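Local atomic coordinates of cycloalternan-forming enzyme (Listeria monocytogenes serovar 1/2a, PDB entry 5F7U), a protein that belongs to glycoside hydrolase family 31, joining a TIM-barrel domain to several beta-sheet domains, one of them a family 6 carbohydrate-binding module. Residues S303-S307 and Q556-R561; D14-Y18 and E268-Y272; S864-M870 and K925-I931. The protein carries 1 engineered substitution. One frame throughout, in Å; residues are numbered along the deposited sequence.

Contact 1 (S303-S307 and Q556-R561)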
loop_
_atom_site.group_PDB
_atom_site.type_symbol
_atom_site.label_atom_id
_atom_site.label_comp_id
_atom_site.label_asym_id
_atom_site.label_seq_id
_atom_site.Cartn_x
_atom_site.Cartn_y
_atom_site.Cartn_z
ATOM N N SER A 303 -16.108 10.843 6.146
ATOM C CA SER A 303 -15.903 12.224 6.584
ATOM C C SER A 303 -14.431 12.550 6.512
ATOM O O SER A 303 -13.594 11.703 6.807
ATOM C CB SER A 303 -16.325 12.383 8.052
ATOM O OG SER A 303 -16.173 13.746 8.453
ATOM N N ASP A 304 -14.134 13.798 6.176
ATOM C CA ASP A 304 -12.758 14.273 6.188
ATOM C C ASP A 304 -12.326 14.804 7.546
ATOM O O ASP A 304 -11.138 15.063 7.732
ATOM C CB ASP A 304 -12.558 15.352 5.107
ATOM C CG ASP A 304 -12.625 14.776 3.698
ATOM O OD1 ASP A 304 -12.279 13.590 3.541
ATOM O OD2 ASP A 304 -13.012 15.523 2.774
ATOM N N PHE A 305 -13.260 14.955 8.496
ATOM C CA PHE A 305 -12.857 15.376 9.856
ATOM C C PHE A 305 -11.967 14.314 10.505
ATOM O O PHE A 305 -12.042 13.138 10.159
ATOM C CB PHE A 305 -14.075 15.610 10.754
ATOM C CG PHE A 305 -14.846 16.873 10.439
ATOM C CD1 PHE A 305 -14.404 18.112 10.891
ATOM C CD2 PHE A 305 -16.050 16.814 9.733
ATOM C CE1 PHE A 305 -15.127 19.273 10.608
ATOM C CE2 PHE A 305 -16.787 17.969 9.466
ATOM C CZ PHE A 305 -16.319 19.208 9.887
ATOM N N HIS A 306 -11.114 14.747 11.432
ATOM C CA HIS A 306 -10.350 13.798 12.245
ATOM C C HIS A 306 -11.284 12.804 12.958
ATOM O O HIS A 306 -12.331 13.181 13.495
ATOM C CB HIS A 306 -9.517 14.561 13.271
ATOM C CG HIS A 306 -9.039 13.711 14.403
ATOM N ND1 HIS A 306 -9.580 13.790 15.666
ATOM C CD2 HIS A 306 -8.084 12.751 14.457
ATOM C CE1 HIS A 306 -8.972 12.921 16.455
ATOM N NE2 HIS A 306 -8.059 12.279 15.746
ATOM N N SER A 307 -10.892 11.538 12.940
ATOM C CA SER A 307 -11.555 10.508 13.725
ATOM C C SER A 307 -10.490 9.715 14.499
ATOM O O SER A 307 -9.297 9.669 14.105
ATOM C CB SER A 307 -12.383 9.569 12.833
ATOM O OG SER A 307 -11.600 9.024 11.771
ATOM N N GLN A 556 -10.587 22.158 10.409
ATOM C CA GLN A 556 -10.823 20.805 10.932
ATOM C C GLN A 556 -11.215 19.838 9.836
ATOM O O GLN A 556 -10.747 18.702 9.811
ATOM C CB GLN A 556 -11.916 20.806 11.988
ATOM C CG GLN A 556 -11.446 21.379 13.302
ATOM C CD GLN A 556 -12.618 21.639 14.209
ATOM O OE1 GLN A 556 -13.351 22.605 14.013
ATOM N NE2 GLN A 556 -12.816 20.776 15.194
ATOM N N GLU A 557 -12.088 20.294 8.953
ATOM C CA GLU A 557 -12.593 19.444 7.887
ATOM C C GLU A 557 -11.560 19.271 6.784
ATOM O O GLU A 557 -11.475 18.215 6.147
ATOM C CB GLU A 557 -13.878 20.037 7.308
ATOM C CG GLU A 557 -14.681 18.987 6.551
ATOM C CD GLU A 557 -16.085 19.418 6.224
ATOM O OE1 GLU A 557 -16.453 20.584 6.455
ATOM O OE2 GLU A 557 -16.833 18.557 5.711
ATOM N N MET A 558 -10.773 20.312 6.560
ATOM C CA MET A 558 -9.896 20.354 5.399
ATOM C C MET A 558 -8.504 19.803 5.615
ATOM O O MET A 558 -7.849 19.476 4.620
ATOM C CB MET A 558 -9.810 21.775 4.838
ATOM C CG MET A 558 -10.983 22.134 3.932
ATOM S SD MET A 558 -11.118 21.113 2.448
ATOM C CE MET A 558 -9.538 21.392 1.630
ATOM N N ARG A 559 -8.043 19.690 6.863
ATOM C CA ARG A 559 -6.670 19.206 7.068
ATOM C C ARG A 559 -6.378 17.885 6.317
ATOM O O ARG A 559 -5.381 17.811 5.572
ATOM C CB ARG A 559 -6.268 19.079 8.538
ATOM C CG ARG A 559 -4.839 18.546 8.625
ATOM C CD ARG A 559 -4.297 18.556 10.015
ATOM N NE ARG A 559 -2.966 17.943 10.057
ATOM C CZ ARG A 559 -1.812 18.588 9.929
ATOM N NH1 ARG A 559 -1.761 19.917 9.704
ATOM N NH2 ARG A 559 -0.680 17.884 10.016
ATOM N N ASN A 560 -7.225 16.863 6.487
ATOM C CA ASN A 560 -6.957 15.573 5.850
ATOM C C ASN A 560 -7.188 15.604 4.336
ATOM O O ASN A 560 -6.518 14.892 3.575
ATOM C CB ASN A 560 -7.789 14.450 6.480
ATOM C CG ASN A 560 -7.369 14.145 7.920
ATOM O OD1 ASN A 560 -6.288 14.546 8.376
ATOM N ND2 ASN A 560 -8.210 13.404 8.634
ATOM N N ARG A 561 -8.136 16.439 3.923
ATOM C CA ARG A 561 -8.543 16.553 2.515
ATOM C C ARG A 561 -7.555 17.326 1.659
ATOM O O ARG A 561 -7.335 16.982 0.489
ATOM C CB ARG A 561 -9.956 17.172 2.428
ATOM C CG ARG A 561 -10.507 17.416 1.008
ATOM C CD ARG A 561 -10.442 16.191 0.093
ATOM N NE ARG A 561 -11.086 15.019 0.687
ATOM C CZ ARG A 561 -10.950 13.774 0.235
ATOM N NH1 ARG A 561 -10.178 13.514 -0.819
ATOM N NH2 ARG A 561 -11.584 12.788 0.853
HETATM O O HOH W 1 -10.401 11.698 7.524
HETATM O O HOH W 2 -9.283 16.805 8.488
HETATM O O HOH W 3 -16.054 15.703 5.217
HETATM O O HOH W 4 -10.963 17.469 12.256
#
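The galactose mutarotase-like domain meets the TIM-barrel domain of this family 31 protein where the loop 303-307, between strands 297-301 and 307-311, packs on the start of helix 555-577. Asp-304 and Phe-305 from the loop face Gln-556, Glu-557, Asn-560 and Arg-561 on the helix. Arg-561 grips the Asp-304 carboxylate side-on: NE reaches Asp-304 OD2 at 2.9 Å, almost straight, and NH2 reaches Asp-304 OD1 at 2.9 Å in a more bent bond. The two flat groups are turned 53° against each other, and OD2, though in the guanidinium plane, is approached from above the carboxylate plane. OD1 is met on its syn side. The arginine chain, bent at chi2 and chi3, curls back to present this edge; NH2 also bonds to Ser-590 O.

Beside the salt bridge, the Phe-305 ring lies against Glu-557. The CG of Glu-557 sits 3.9 Å from the centroid of the Phe-305 ring, a CH-pi contact over one face, and the carboxylate runs on past the CE2-CZ rim, its plane turned only 15° from the ring. Gln-556 CB comes to the ring edge.

Water fills the polar gaps. One molecule donates to Asp-304 O and Gln-556 O and accepts from Asn-560 N; a second joins His-306 N to Gln-556 O, and a third joins Asp-304 N to Glu-557 OE2. The Asn-560 amide looks mainly elsewhere, to Val-271 N and Thr-269 O. With two nitrogens holding one carboxylate, the aspartate's rotation is fixed, and the paired charge probably favours its ionised form; the first water, by donating twice, links two carbonyl oxygens that as acceptors cannot bond each other.

Contact 2 (D14-Y18 and E268-Y272)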
loop_
_atom_site.group_PDB
_atom_site.type_symbol
_atom_site.label_atom_id
_atom_site.label_comp_id
_atom_site.label_asym_id
_atom_site.label_seq_id
_atom_site.Cartn_x
_atom_site.Cartn_y
_atom_site.Cartn_z
ATOM N N ASP A 14 -2.849 26.287 17.082
ATOM C CA ASP A 14 -2.854 25.819 15.703
ATOM C C ASP A 14 -3.782 24.615 15.506
ATOM O O ASP A 14 -3.803 24.023 14.421
ATOM C CB ASP A 14 -1.426 25.476 15.260
ATOM C CG ASP A 14 -0.538 26.694 15.182
ATOM O OD1 ASP A 14 -0.992 27.746 14.684
ATOM O OD2 ASP A 14 0.630 26.612 15.612
ATOM N N ASP A 15 -4.530 24.261 16.552
ATOM C CA ASP A 15 -5.403 23.073 16.554
ATOM C C ASP A 15 -4.622 21.768 16.275
ATOM O O ASP A 15 -5.157 20.813 15.707
ATOM C CB ASP A 15 -6.537 23.252 15.524
ATOM C CG ASP A 15 -7.737 22.362 15.805
ATOM O OD1 ASP A 15 -8.121 22.212 16.968
ATOM O OD2 ASP A 15 -8.265 21.811 14.826
ATOM N N ASP A 16 -3.361 21.731 16.684
ATOM C CA ASP A 16 -2.536 20.551 16.432
ATOM C C ASP A 16 -3.059 19.395 17.291
ATOM O O ASP A 16 -3.427 19.609 18.460
ATOM C CB ASP A 16 -1.070 20.865 16.738
ATOM C CG ASP A 16 -0.139 19.790 16.227
ATOM O OD1 ASP A 16 0.273 19.814 15.051
ATOM O OD2 ASP A 16 0.177 18.893 17.009
ATOM N N LEU A 17 -3.127 18.192 16.719
ATOM C CA LEU A 17 -3.597 17.028 17.489
ATOM C C LEU A 17 -2.624 16.659 18.610
ATOM O O LEU A 17 -3.044 16.169 19.654
ATOM C CB LEU A 17 -3.795 15.791 16.596
ATOM C CG LEU A 17 -4.460 14.545 17.207
ATOM C CD1 LEU A 17 -5.867 14.863 17.715
ATOM C CD2 LEU A 17 -4.478 13.404 16.207
ATOM N N TYR A 18 -1.335 16.855 18.365
ATOM C CA TYR A 18 -0.300 16.233 19.195
ATOM C C TYR A 18 0.289 17.185 20.215
ATOM O O TYR A 18 0.835 16.736 21.240
ATOM C CB TYR A 18 0.802 15.657 18.306
ATOM C CG TYR A 18 0.301 14.580 17.352
ATOM C CD1 TYR A 18 -0.271 13.390 17.834
ATOM C CD2 TYR A 18 0.414 14.746 15.961
ATOM C CE1 TYR A 18 -0.730 12.406 16.962
ATOM C CE2 TYR A 18 -0.024 13.764 15.085
ATOM C CZ TYR A 18 -0.610 12.609 15.588
ATOM O OH TYR A 18 -1.053 11.650 14.737
ATOM N N GLU A 268 -5.409 7.323 14.965
ATOM C CA GLU A 268 -5.845 8.684 14.634
ATOM C C GLU A 268 -5.885 8.842 13.120
ATOM O O GLU A 268 -4.873 8.598 12.454
ATOM C CB GLU A 268 -4.848 9.720 15.176
ATOM C CG GLU A 268 -4.538 9.596 16.654
ATOM C CD GLU A 268 -5.738 9.746 17.578
ATOM O OE1 GLU A 268 -6.785 10.333 17.208
ATOM O OE2 GLU A 268 -5.619 9.291 18.735
ATOM N N THR A 269 -7.036 9.264 12.600
ATOM C CA THR A 269 -7.157 9.604 11.198
ATOM C C THR A 269 -6.753 11.074 11.064
ATOM O O THR A 269 -7.570 11.984 11.176
ATOM C CB THR A 269 -8.581 9.370 10.662
ATOM O OG1 THR A 269 -9.039 8.080 11.092
ATOM C CG2 THR A 269 -8.570 9.409 9.114
ATOM N N TYR A 270 -5.463 11.286 10.867
ATOM C CA TYR A 270 -4.902 12.630 10.949
ATOM C C TYR A 270 -3.610 12.630 10.157
ATOM O O TYR A 270 -2.628 11.975 10.551
ATOM C CB TYR A 270 -4.590 12.948 12.421
ATOM C CG TYR A 270 -4.184 14.377 12.697
ATOM C CD1 TYR A 270 -5.152 15.407 12.757
ATOM C CD2 TYR A 270 -2.846 14.699 12.975
ATOM C CE1 TYR A 270 -4.787 16.718 13.052
ATOM C CE2 TYR A 270 -2.475 16.000 13.272
ATOM C CZ TYR A 270 -3.439 17.001 13.305
ATOM O OH TYR A 270 -3.044 18.286 13.615
ATOM N N VAL A 271 -3.586 13.377 9.065
ATOM C CA VAL A 271 -2.360 13.458 8.263
ATOM C C VAL A 271 -1.310 14.287 9.006
ATOM O O VAL A 271 -1.630 15.308 9.635
ATOM C CB VAL A 271 -2.599 14.023 6.838
ATOM C CG1 VAL A 271 -3.588 13.138 6.058
ATOM C CG2 VAL A 271 -3.035 15.491 6.850
ATOM N N TYR A 272 -0.059 13.840 8.939
ATOM C CA TYR A 272 1.001 14.540 9.645
ATOM C C TYR A 272 2.335 14.271 8.984
ATOM O O TYR A 272 2.570 13.169 8.488
ATOM C CB TYR A 272 1.019 14.133 11.129
ATOM C CG TYR A 272 1.790 15.081 12.003
ATOM C CD1 TYR A 272 1.191 16.234 12.540
ATOM C CD2 TYR A 272 3.113 14.817 12.303
ATOM C CE1 TYR A 272 1.927 17.101 13.358
ATOM C CE2 TYR A 272 3.856 15.668 13.091
ATOM C CZ TYR A 272 3.267 16.795 13.615
ATOM O OH TYR A 272 4.088 17.585 14.398
HETATM O O HOH W 5 -4.855 20.166 13.033
HETATM O O HOH W 6 2.970 18.398 16.672
HETATM O O HOH W 7 -0.500 11.085 12.100
#
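Tyr-18 and Leu-17, in the loop that follows strand 6-8, pack against Tyr-270 and Tyr-272 in the segment 268-272. The tight part is an aromatic cluster. The Tyr-18 ring turns its edge to the face of Tyr-272 (centroids 5.1 Å apart, planes at 89°), and receives the edge of Tyr-270 toward its own face in an offset edge-to-face pair with the Tyr-18 and Tyr-270 centroids 5.5 Å apart. Leu-17 lies over a face of Tyr-270: its CB is 3.6 Å from the centroid of the Tyr-270 ring, and its CD2 extends along the ring toward the Glu-268 side chain. With CG opposite the backbone N (chi1 -172°), Tyr-270 carries its hydroxyl to the loop, where Leu-17 N donates to Tyr-270 OH at 3.1 Å.

The margin is looser and watery. Separate waters link Asp-15 O to Tyr-270 OH, Asp-16 OD2 to Tyr-272 OH, and Tyr-18 OH to Tyr-270 O, so each phenol ends on a solvent molecule. Asp-16 OD2 also accepts from Tyr-18 N at 2.9 Å, an Asx turn that shapes the loop, whereas its OD1 lies at the edge of the Tyr-272 ring and bonds to Trp-543 NE1.

The contact thus joins the N-terminal Lmo2446-like region to the mutarotase-like domain. Helix 555-577 lies alongside, with Arg-559 touching both Tyr-270 and Tyr-272 and Gln-556 touching Asp-15; Arg-545 pairs with Asp-15, and His-306, just before strand 307-311, bonds to Glu-268.

Contact 3 (S864-M870 and K925-I931)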
loop_
_atom_site.group_PDB
_atom_site.type_symbol
_atom_site.label_atom_id
_atom_site.label_comp_id
_atom_site.label_asym_id
_atom_site.label_seq_id
_atom_site.Cartn_x
_atom_site.Cartn_y
_atom_site.Cartn_z
ATOM N N SER A 864 -3.073 -29.126 -21.502
ATOM C CA SER A 864 -3.522 -28.401 -22.685
ATOM C C SER A 864 -3.500 -26.912 -22.414
ATOM O O SER A 864 -3.866 -26.468 -21.328
ATOM C CB SER A 864 -4.914 -28.865 -23.100
ATOM O OG SER A 864 -4.911 -30.269 -23.311
ATOM N N VAL A 865 -3.024 -26.149 -23.393
ATOM C CA VAL A 865 -3.012 -24.686 -23.296
ATOM C C VAL A 865 -3.809 -24.122 -24.469
ATOM O O VAL A 865 -3.537 -24.458 -25.633
ATOM C CB VAL A 865 -1.580 -24.109 -23.279
ATOM C CG1 VAL A 865 -1.613 -22.577 -23.153
ATOM C CG2 VAL A 865 -0.777 -24.705 -22.133
ATOM N N ASP A 866 -4.805 -23.305 -24.142
ATOM C CA ASP A 866 -5.617 -22.640 -25.137
ATOM C C ASP A 866 -5.101 -21.225 -25.271
ATOM O O ASP A 866 -5.321 -20.377 -24.392
ATOM C CB ASP A 866 -7.092 -22.677 -24.742
ATOM C CG ASP A 866 -7.709 -24.067 -24.873
ATOM O OD1 ASP A 866 -7.082 -25.006 -25.456
ATOM O OD2 ASP A 866 -8.859 -24.222 -24.396
ATOM N N LEU A 867 -4.375 -20.994 -26.359
ATOM C CA LEU A 867 -3.756 -19.699 -26.615
ATOM C C LEU A 867 -4.668 -18.885 -27.546
ATOM O O LEU A 867 -5.113 -19.393 -28.572
ATOM C CB LEU A 867 -2.370 -19.924 -27.222
ATOM C CG LEU A 867 -1.361 -18.799 -27.438
ATOM C CD1 LEU A 867 -0.773 -18.304 -26.123
ATOM C CD2 LEU A 867 -0.265 -19.315 -28.356
ATOM N N PRO A 868 -4.993 -17.630 -27.169
ATOM C CA PRO A 868 -5.845 -16.835 -28.047
ATOM C C PRO A 868 -5.001 -16.294 -29.202
ATOM O O PRO A 868 -3.788 -16.533 -29.223
ATOM C CB PRO A 868 -6.310 -15.702 -27.127
ATOM C CG PRO A 868 -5.144 -15.477 -26.230
ATOM C CD PRO A 868 -4.546 -16.854 -25.999
ATOM N N ALA A 869 -5.624 -15.574 -30.136
ATOM C CA ALA A 869 -4.875 -14.834 -31.149
ATOM C C ALA A 869 -3.853 -13.924 -30.443
ATOM O O ALA A 869 -4.181 -13.292 -29.433
ATOM C CB ALA A 869 -5.819 -14.015 -32.005
ATOM N N MET A 870 -2.621 -13.904 -30.950
ATOM C CA MET A 870 -1.541 -13.073 -30.388
ATOM C C MET A 870 -0.866 -12.301 -31.517
ATOM O O MET A 870 -0.877 -12.741 -32.669
ATOM C CB MET A 870 -0.482 -13.930 -29.674
ATOM C CG MET A 870 -0.982 -14.800 -28.530
ATOM S SD MET A 870 -1.562 -13.885 -27.082
ATOM C CE MET A 870 -0.009 -13.407 -26.333
ATOM N N LYS A 925 -0.271 -15.823 -34.625
ATOM C CA LYS A 925 -1.409 -16.129 -35.513
ATOM C C LYS A 925 -2.614 -15.310 -35.089
ATOM O O LYS A 925 -2.825 -15.085 -33.897
ATOM C CB LYS A 925 -1.780 -17.616 -35.462
ATOM C CG LYS A 925 -0.803 -18.521 -36.195
ATOM C CD LYS A 925 -1.394 -19.870 -36.527
ATOM C CE LYS A 925 -0.407 -20.645 -37.381
ATOM N NZ LYS A 925 -1.124 -21.522 -38.348
ATOM N N ASP A 926 -3.414 -14.895 -36.066
ATOM C CA ASP A 926 -4.641 -14.163 -35.800
ATOM C C ASP A 926 -5.837 -15.103 -35.527
ATOM O O ASP A 926 -6.988 -14.825 -35.911
ATOM C CB ASP A 926 -4.929 -13.205 -36.959
ATOM C CG ASP A 926 -5.883 -12.084 -36.572
ATOM O OD1 ASP A 926 -6.347 -12.036 -35.404
ATOM O OD2 ASP A 926 -6.173 -11.236 -37.450
ATOM N N ALA A 927 -5.546 -16.220 -34.873
ATOM C CA ALA A 927 -6.522 -17.243 -34.547
ATOM C C ALA A 927 -6.088 -17.928 -33.268
ATOM O O ALA A 927 -4.908 -17.885 -32.912
ATOM C CB ALA A 927 -6.620 -18.265 -35.674
ATOM N N LYS A 928 -7.048 -18.551 -32.585
ATOM C CA LYS A 928 -6.776 -19.369 -31.399
ATOM C C LYS A 928 -5.910 -20.568 -31.781
ATOM O O LYS A 928 -6.022 -21.088 -32.899
ATOM C CB LYS A 928 -8.076 -19.861 -30.768
ATOM C CG LYS A 928 -8.992 -18.754 -30.244
ATOM C CD LYS A 928 -10.252 -19.289 -29.552
ATOM C CE LYS A 928 -9.973 -20.092 -28.272
ATOM N NZ LYS A 928 -9.090 -19.454 -27.234
ATOM N N GLN A 929 -5.039 -20.984 -30.867
ATOM C CA GLN A 929 -4.182 -22.152 -31.090
ATOM C C GLN A 929 -4.284 -23.092 -29.908
ATOM O O GLN A 929 -4.185 -22.661 -28.765
ATOM C CB GLN A 929 -2.724 -21.748 -31.328
ATOM C CG GLN A 929 -2.519 -20.985 -32.637
ATOM C CD GLN A 929 -1.069 -20.657 -32.878
ATOM O OE1 GLN A 929 -0.580 -19.605 -32.455
ATOM N NE2 GLN A 929 -0.361 -21.561 -33.542
ATOM N N ALA A 930 -4.470 -24.373 -30.198
ATOM C CA ALA A 930 -4.631 -25.391 -29.163
ATOM C C ALA A 930 -3.323 -26.164 -28.968
ATOM O O ALA A 930 -2.941 -26.965 -29.825
ATOM C CB ALA A 930 -5.786 -26.321 -29.522
ATOM N N ILE A 931 -2.643 -25.919 -27.844
ATOM C CA ILE A 931 -1.344 -26.536 -27.552
ATOM C C ILE A 931 -1.602 -27.714 -26.618
ATOM O O ILE A 931 -2.305 -27.566 -25.619
ATOM C CB ILE A 931 -0.360 -25.533 -26.884
ATOM C CG1 ILE A 931 -0.059 -24.342 -27.820
ATOM C CG2 ILE A 931 0.935 -26.228 -26.441
ATOM C CD1 ILE A 931 0.633 -23.171 -27.127
HETATM O O HOH W 8 -5.268 -27.213 -26.131
HETATM O O HOH W 9 -2.667 -17.979 -31.231
HETATM O O HOH W 10 -0.603 -16.202 -31.951
#
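Backbone hydrogen bonds join Val-865 to Ile-931 and Leu-867 to Gln-929, two antiparallel hydrogen-bonded pairs on either side of the non-hydrogen-bonded pair Asp-866 and Ala-930. Val-865 N donates to Ile-931 O at 2.7 Å and Ile-931 N returns the bond to Val-865 O at 2.8 Å; Leu-867 and Gln-929 repeat the exchange. Beyond Pro-868, which has no N-H to give, the strands end, but the chains stay together: Met-870 N donates to Lys-925 O at 3.2 Å.

Weaker CA-H...O contacts add to these. Ser-864 CA points at Ile-931 O and Lys-928 CA at Leu-867 O, each at 3.3 Å, while Ala-869 CA is directed at both Lys-925 O and Ala-927 O, which lie on the same side of it.

Apolar contacts lie on the face that carries Val-865, Leu-867 and Ile-931. Val-865 CB and Ile-931 CB are 4.1 Å apart, and Leu-867, its CG placed opposite the backbone N (chi1 -171°), sends CD2 to Ile-931 CD1. Met-876, Val-920 and Ala-922 of strands 874-879 and 917-922 cover this face.

Waters bridge the chains. One touches Asp-866 OD1 and Ile-931 O, another Pro-868 O and Ala-927 O, and a third accepts from Lys-925 N at 2.7 Å and weakly from Met-870 N.

Strands 862-867 and 929-934 are inner neighbours in an antiparallel six-stranded sheet, their short segments 4.8 Å apart and running at 163°. Packed through its apolar face on the mixed sheet that holds strands 874-879 and 917-922, this sheet is consistent with one layer of a beta sandwich.

How the contacts relate
Contacts 1 and 2 are neighbours, their centres 10 Å apart, and they share a junction: Ser-307 O lies 2.7 Å from Thr-269 N, a probable hydrogen bond between strands 307-311 and 266-269, while helix 555-577 borders both. Along the chain the closing segment of contact 2 comes before contact 1 opens. Together they bring the N-terminal region, the mutarotase-like domain and the TIM-barrel domain to one place. Contact 3 comes last in sequence, with centres 53 Å and 57 Å from contacts 1 and 2 and on the opposite side of the chain's centre. It lies within what is probably a single beta sandwich, whereas the other two join separate domains.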